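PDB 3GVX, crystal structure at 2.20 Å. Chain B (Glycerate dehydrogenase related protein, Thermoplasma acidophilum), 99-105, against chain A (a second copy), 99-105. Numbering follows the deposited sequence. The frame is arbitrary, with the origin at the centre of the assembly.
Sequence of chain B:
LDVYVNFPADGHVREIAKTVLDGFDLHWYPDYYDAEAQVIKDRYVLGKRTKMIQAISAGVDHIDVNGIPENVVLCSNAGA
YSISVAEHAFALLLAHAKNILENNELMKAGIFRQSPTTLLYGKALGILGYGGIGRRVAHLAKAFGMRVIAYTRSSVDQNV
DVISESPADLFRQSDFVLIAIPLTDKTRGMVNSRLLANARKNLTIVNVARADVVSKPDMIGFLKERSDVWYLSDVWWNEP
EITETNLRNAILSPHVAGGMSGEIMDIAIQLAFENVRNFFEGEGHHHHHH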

ATOM      1  N   ASN B  99      -1.877 -13.121   3.831  1.00 21.23           N
ATOM      2  CA  ASN B  99      -1.224 -14.366   4.219  1.00 21.52           C
ATOM      3  C   ASN B  99      -0.059 -14.631   3.286  1.00 21.15           C
ATOM      4  O   ASN B  99       0.117 -15.733   2.779  1.00 22.78           O
ATOM      5  CB  ASN B  99      -2.224 -15.523   4.156  1.00 21.63           C
ATOM      6  CG  ASN B  99      -3.385 -15.330   5.106  1.00 24.50           C
ATOM      7  OD1 ASN B  99      -4.534 -15.639   4.771  1.00 25.89           O
ATOM      8  ND2 ASN B  99      -3.097 -14.828   6.304  1.00 24.90           N
ATOM      9  N   ILE B 100       0.732 -13.600   3.050  1.00 22.38           N
ATOM     10  CA  ILE B 100       1.863 -13.700   2.147  1.00 23.78           C
ATOM     11  C   ILE B 100       2.893 -14.779   2.514  1.00 24.62           C
ATOM     12  O   ILE B 100       3.256 -15.587   1.666  1.00 24.32           O
ATOM     13  CB  ILE B 100       2.573 -12.330   2.002  1.00 24.40           C
ATOM     14  CG1 ILE B 100       1.634 -11.331   1.319  1.00 25.14           C
ATOM     15  CG2 ILE B 100       3.888 -12.483   1.246  1.00 22.64           C
ATOM     16  CD1 ILE B 100       1.235 -11.697  -0.109  1.00 22.40           C
ATOM     17  N   LEU B 101       3.359 -14.806   3.761  1.00 25.09           N
ATOM     18  CA  LEU B 101       4.371 -15.790   4.175  1.00 26.70           C
ATOM     19  C   LEU B 101       3.927 -17.250   4.088  1.00 28.31           C
ATOM     20  O   LEU B 101       4.635 -18.103   3.557  1.00 28.09           O
ATOM     21  CB  LEU B 101       4.839 -15.509   5.603  1.00 27.40           C
ATOM     22  CG  LEU B 101       5.673 -14.288   6.003  1.00 26.96           C
ATOM     23  CD1 LEU B 101       5.152 -13.014   5.356  1.00 26.03           C
ATOM     24  CD2 LEU B 101       5.665 -14.223   7.538  1.00 27.88           C
ATOM     25  N   GLU B 102       2.748 -17.521   4.624  1.00 28.04           N
ATOM     26  CA  GLU B 102       2.199 -18.860   4.629  1.00 30.44           C
ATOM     27  C   GLU B 102       1.926 -19.395   3.224  1.00 30.84           C
ATOM     28  O   GLU B 102       2.285 -20.521   2.907  1.00 30.72           O
ATOM     29  CB  GLU B 102       0.933 -18.886   5.488  1.00 32.94           C
ATOM     30  CG  GLU B 102       1.144 -18.268   6.876  1.00 38.10           C
ATOM     31  CD  GLU B 102       0.853 -16.768   6.924  1.00 39.55           C
ATOM     32  OE1 GLU B 102       1.065 -16.071   5.912  1.00 35.74           O
ATOM     33  OE2 GLU B 102       0.411 -16.295   7.991  1.00 40.76           O
ATOM     34  N   ASN B 103       1.294 -18.592   2.376  1.00 29.28           N
ATOM     35  CA  ASN B 103       1.021 -19.027   1.010  1.00 26.94           C
ATOM     36  C   ASN B 103       2.302 -19.243   0.218  1.00 26.12           C
ATOM     37  O   ASN B 103       2.419 -20.194  -0.532  1.00 25.79           O
ATOM     38  CB  ASN B 103       0.142 -18.019   0.263  1.00 27.36           C
ATOM     39  CG  ASN B 103      -1.267 -17.975   0.782  1.00 27.39           C
ATOM     40  OD1 ASN B 103      -1.764 -18.953   1.330  1.00 28.02           O
ATOM     41  ND2 ASN B 103      -1.934 -16.838   0.596  1.00 26.07           N
ATOM     42  N   ASN B 104       3.264 -18.350   0.403  1.00 25.59           N
ATOM     43  CA  ASN B 104       4.513 -18.462  -0.318  1.00 24.60           C
ATOM     44  C   ASN B 104       5.241 -19.730   0.073  1.00 26.61           C
ATOM     45  O   ASN B 104       5.800 -20.417  -0.779  1.00 24.23           O
ATOM     46  CB  ASN B 104       5.389 -17.241  -0.078  1.00 23.89           C
ATOM     47  CG  ASN B 104       6.758 -17.386  -0.688  1.00 25.26           C
ATOM     48  OD1 ASN B 104       7.752 -17.558   0.026  1.00 26.47           O
ATOM     49  ND2 ASN B 104       6.826 -17.318  -2.016  1.00 20.17           N
ATOM     50  N   GLU B 105       5.238 -20.033   1.364  1.00 28.24           N
ATOM     51  CA  GLU B 105       5.866 -21.255   1.837  1.00 31.51           C
ATOM     52  C   GLU B 105       5.237 -22.461   1.162  1.00 31.04           C
ATOM     53  O   GLU B 105       5.928 -23.346   0.698  1.00 31.27           O
ATOM     54  CB  GLU B 105       5.731 -21.391   3.344  1.00 33.45           C
ATOM     55  CG  GLU B 105       6.259 -22.694   3.864  1.00 38.20           C
ATOM     56  CD  GLU B 105       6.092 -22.796   5.368  1.00 40.55           C
ATOM     57  OE1 GLU B 105       4.952 -22.974   5.854  1.00 39.67           O
ATOM     58  OE2 GLU B 105       7.110 -22.678   6.069  1.00 44.84           O
TER
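Chain A (99-105) NILENNE

What lies at the centre of the contact? Two copies of the same leucine meet there. Leu A101 sits directly against Leu B101, with CD1 of Leu A101 3.7 Å from CD1 of Leu B101, a normal van der Waals distance for methyl groups. Behind them the backbones also come nearest at this position: the CA atoms of Leu A101 and Leu B101 are 6.7 Å apart. These two residues give up far more surface than any others, 74 Å² on Leu A101 and 73 Å² on Leu B101, out of 216 Å² buried by both stretches together. Both have chi1 in the m well and chi2 in the p well. Their starting directions differ slightly, since the CA-to-CB bond of Leu B101 points toward chain A while that of Leu A101 points sideways, its side-chain end then coming nearer to chain B.

How does the backbone of chain A run over that of chain B? In each chain residues 100 to 105 are helical, and the helix continues beyond the stretch. The crossing is nearly perpendicular: the N-to-C directions lie 98° apart, with a signed crossing angle of -98°, and the axes approach to 11.2 Å. That spacing leaves room for side chains between the helices, and the leucine pair occupies it. Each helix holds its shape through its own backbone bonds; in chain A, Asn A103 N donates to Asn A99 O at 3.1 Å, and Asn A104 N to Ile A100 O, also at 3.1 Å. The same pattern recurs in chain B, where Asn B104 N reaches Ile B100 O at 3.0 Å.

Which residues extend the apolar patch? The isoleucines do, each meeting the leucine of the other chain. CD1 of Leu A101 lies 4.1 Å from CG2 of Ile B100, and the reciprocal contact places CG2 of Ile A100 4.3 Å from CD1 of Leu B101. Both isoleucines start toward the opposing stretch, but the ends of their side chains lead away, and CG2 is the atom that makes the closest approach. They adopt m for both chi1 and chi2 and contribute little area, 12 Å² from Ile A100 and 13 Å² from Ile B100.

Where does the contact become polar? One turn along, the CA-to-CB bonds of Asn A104 and Asn B104 point toward the opposing stretch, and both residues have chi1 in the t well. Each packs its side chain against CD2 of the leucine of the other chain, Asn A104 on Leu B101 and Asn B104 on Leu A101. The leucine methyls offer no polar partner, and no hydrogen bond joins the two stretches. Farther out, Glu A105 and Glu B105 are exposed and make no contact across the stretches, while Asn A99 and Asn B99 occupy the N-cap positions without a side-chain capping bond and likewise stay clear of the other chain.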

ATOM      1  N   ASN A  99      11.759  -6.555   2.281  1.00 30.42           N
ATOM      2  CA  ASN A  99      12.383  -7.809   2.707  1.00 30.23           C
ATOM      3  C   ASN A  99      11.674  -8.352   3.937  1.00 30.41           C
ATOM      4  O   ASN A  99      12.310  -8.785   4.900  1.00 28.90           O
ATOM      5  CB  ASN A  99      13.854  -7.583   3.067  1.00 32.03           C
ATOM      6  CG  ASN A  99      14.634  -6.913   1.957  1.00 33.30           C
ATOM      7  OD1 ASN A  99      15.414  -5.990   2.206  1.00 33.81           O
ATOM      8  ND2 ASN A  99      14.431  -7.366   0.728  1.00 31.91           N
ATOM      9  N   ILE A 100      10.352  -8.318   3.910  1.00 30.72           N
ATOM     10  CA  ILE A 100       9.549  -8.769   5.033  1.00 29.11           C
ATOM     11  C   ILE A 100       9.783 -10.223   5.412  1.00 31.23           C
ATOM     12  O   ILE A 100       9.836 -10.555   6.589  1.00 30.78           O
ATOM     13  CB  ILE A 100       8.043  -8.563   4.754  1.00 28.11           C
ATOM     14  CG1 ILE A 100       7.730  -7.067   4.652  1.00 29.12           C
ATOM     15  CG2 ILE A 100       7.205  -9.245   5.822  1.00 23.09           C
ATOM     16  CD1 ILE A 100       7.923  -6.282   5.922  1.00 28.46           C
ATOM     17  N   LEU A 101       9.928 -11.099   4.426  1.00 31.21           N
ATOM     18  CA  LEU A 101      10.130 -12.510   4.736  1.00 34.35           C
ATOM     19  C   LEU A 101      11.473 -12.811   5.369  1.00 35.57           C
ATOM     20  O   LEU A 101      11.555 -13.465   6.401  1.00 33.33           O
ATOM     21  CB  LEU A 101       9.963 -13.375   3.485  1.00 34.52           C
ATOM     22  CG  LEU A 101       8.556 -13.770   3.036  1.00 33.25           C
ATOM     23  CD1 LEU A 101       7.696 -12.525   2.767  1.00 33.48           C
ATOM     24  CD2 LEU A 101       8.702 -14.667   1.802  1.00 33.38           C
ATOM     25  N   GLU A 102      12.528 -12.335   4.733  1.00 37.19           N
ATOM     26  CA  GLU A 102      13.859 -12.580   5.243  1.00 38.29           C
ATOM     27  C   GLU A 102      14.072 -11.998   6.629  1.00 38.62           C
ATOM     28  O   GLU A 102      14.611 -12.664   7.504  1.00 40.60           O
ATOM     29  CB  GLU A 102      14.898 -12.054   4.254  1.00 38.12           C
ATOM     30  CG  GLU A 102      14.714 -12.607   2.842  1.00 39.14           C
ATOM     31  CD  GLU A 102      13.835 -11.719   1.946  1.00 40.27           C
ATOM     32  OE1 GLU A 102      12.977 -10.970   2.466  1.00 38.65           O
ATOM     33  OE2 GLU A 102      14.007 -11.773   0.712  1.00 40.61           O
ATOM     34  N   ASN A 103      13.631 -10.770   6.849  1.00 37.37           N
ATOM     35  CA  ASN A 103      13.802 -10.174   8.162  1.00 37.55           C
ATOM     36  C   ASN A 103      12.956 -10.835   9.237  1.00 38.12           C
ATOM     37  O   ASN A 103      13.408 -11.011  10.356  1.00 38.49           O
ATOM     38  CB  ASN A 103      13.536  -8.667   8.119  1.00 35.89           C
ATOM     39  CG  ASN A 103      14.574  -7.933   7.326  1.00 37.00           C
ATOM     40  OD1 ASN A 103      15.639  -8.475   7.040  1.00 37.23           O
ATOM     41  ND2 ASN A 103      14.276  -6.688   6.961  1.00 37.75           N
ATOM     42  N   ASN A 104      11.735 -11.216   8.887  1.00 36.63           N
ATOM     43  CA  ASN A 104      10.869 -11.855   9.859  1.00 36.97           C
ATOM     44  C   ASN A 104      11.486 -13.138  10.350  1.00 38.52           C
ATOM     45  O   ASN A 104      11.470 -13.414  11.543  1.00 39.27           O
ATOM     46  CB  ASN A 104       9.486 -12.167   9.293  1.00 32.90           C
ATOM     47  CG  ASN A 104       8.629 -12.953  10.266  1.00 31.10           C
ATOM     48  OD1 ASN A 104       8.252 -14.103  10.004  1.00 27.31           O
ATOM     49  ND2 ASN A 104       8.313 -12.333  11.402  1.00 27.02           N
ATOM     50  N   GLU A 105      12.023 -13.924   9.426  1.00 39.38           N
ATOM     51  CA  GLU A 105      12.658 -15.194   9.754  1.00 41.90           C
ATOM     52  C   GLU A 105      13.800 -14.991  10.733  1.00 42.55           C
ATOM     53  O   GLU A 105      13.921 -15.699  11.735  1.00 42.63           O
ATOM     54  CB  GLU A 105      13.212 -15.843   8.499  1.00 42.51           C
ATOM     55  CG  GLU A 105      13.554 -17.281   8.690  1.00 46.16           C
ATOM     56  CD  GLU A 105      13.550 -18.013   7.379  1.00 48.71           C
ATOM     57  OE1 GLU A 105      14.592 -17.997   6.688  1.00 49.58           O
ATOM     58  OE2 GLU A 105      12.491 -18.583   7.030  1.00 48.94           O
TER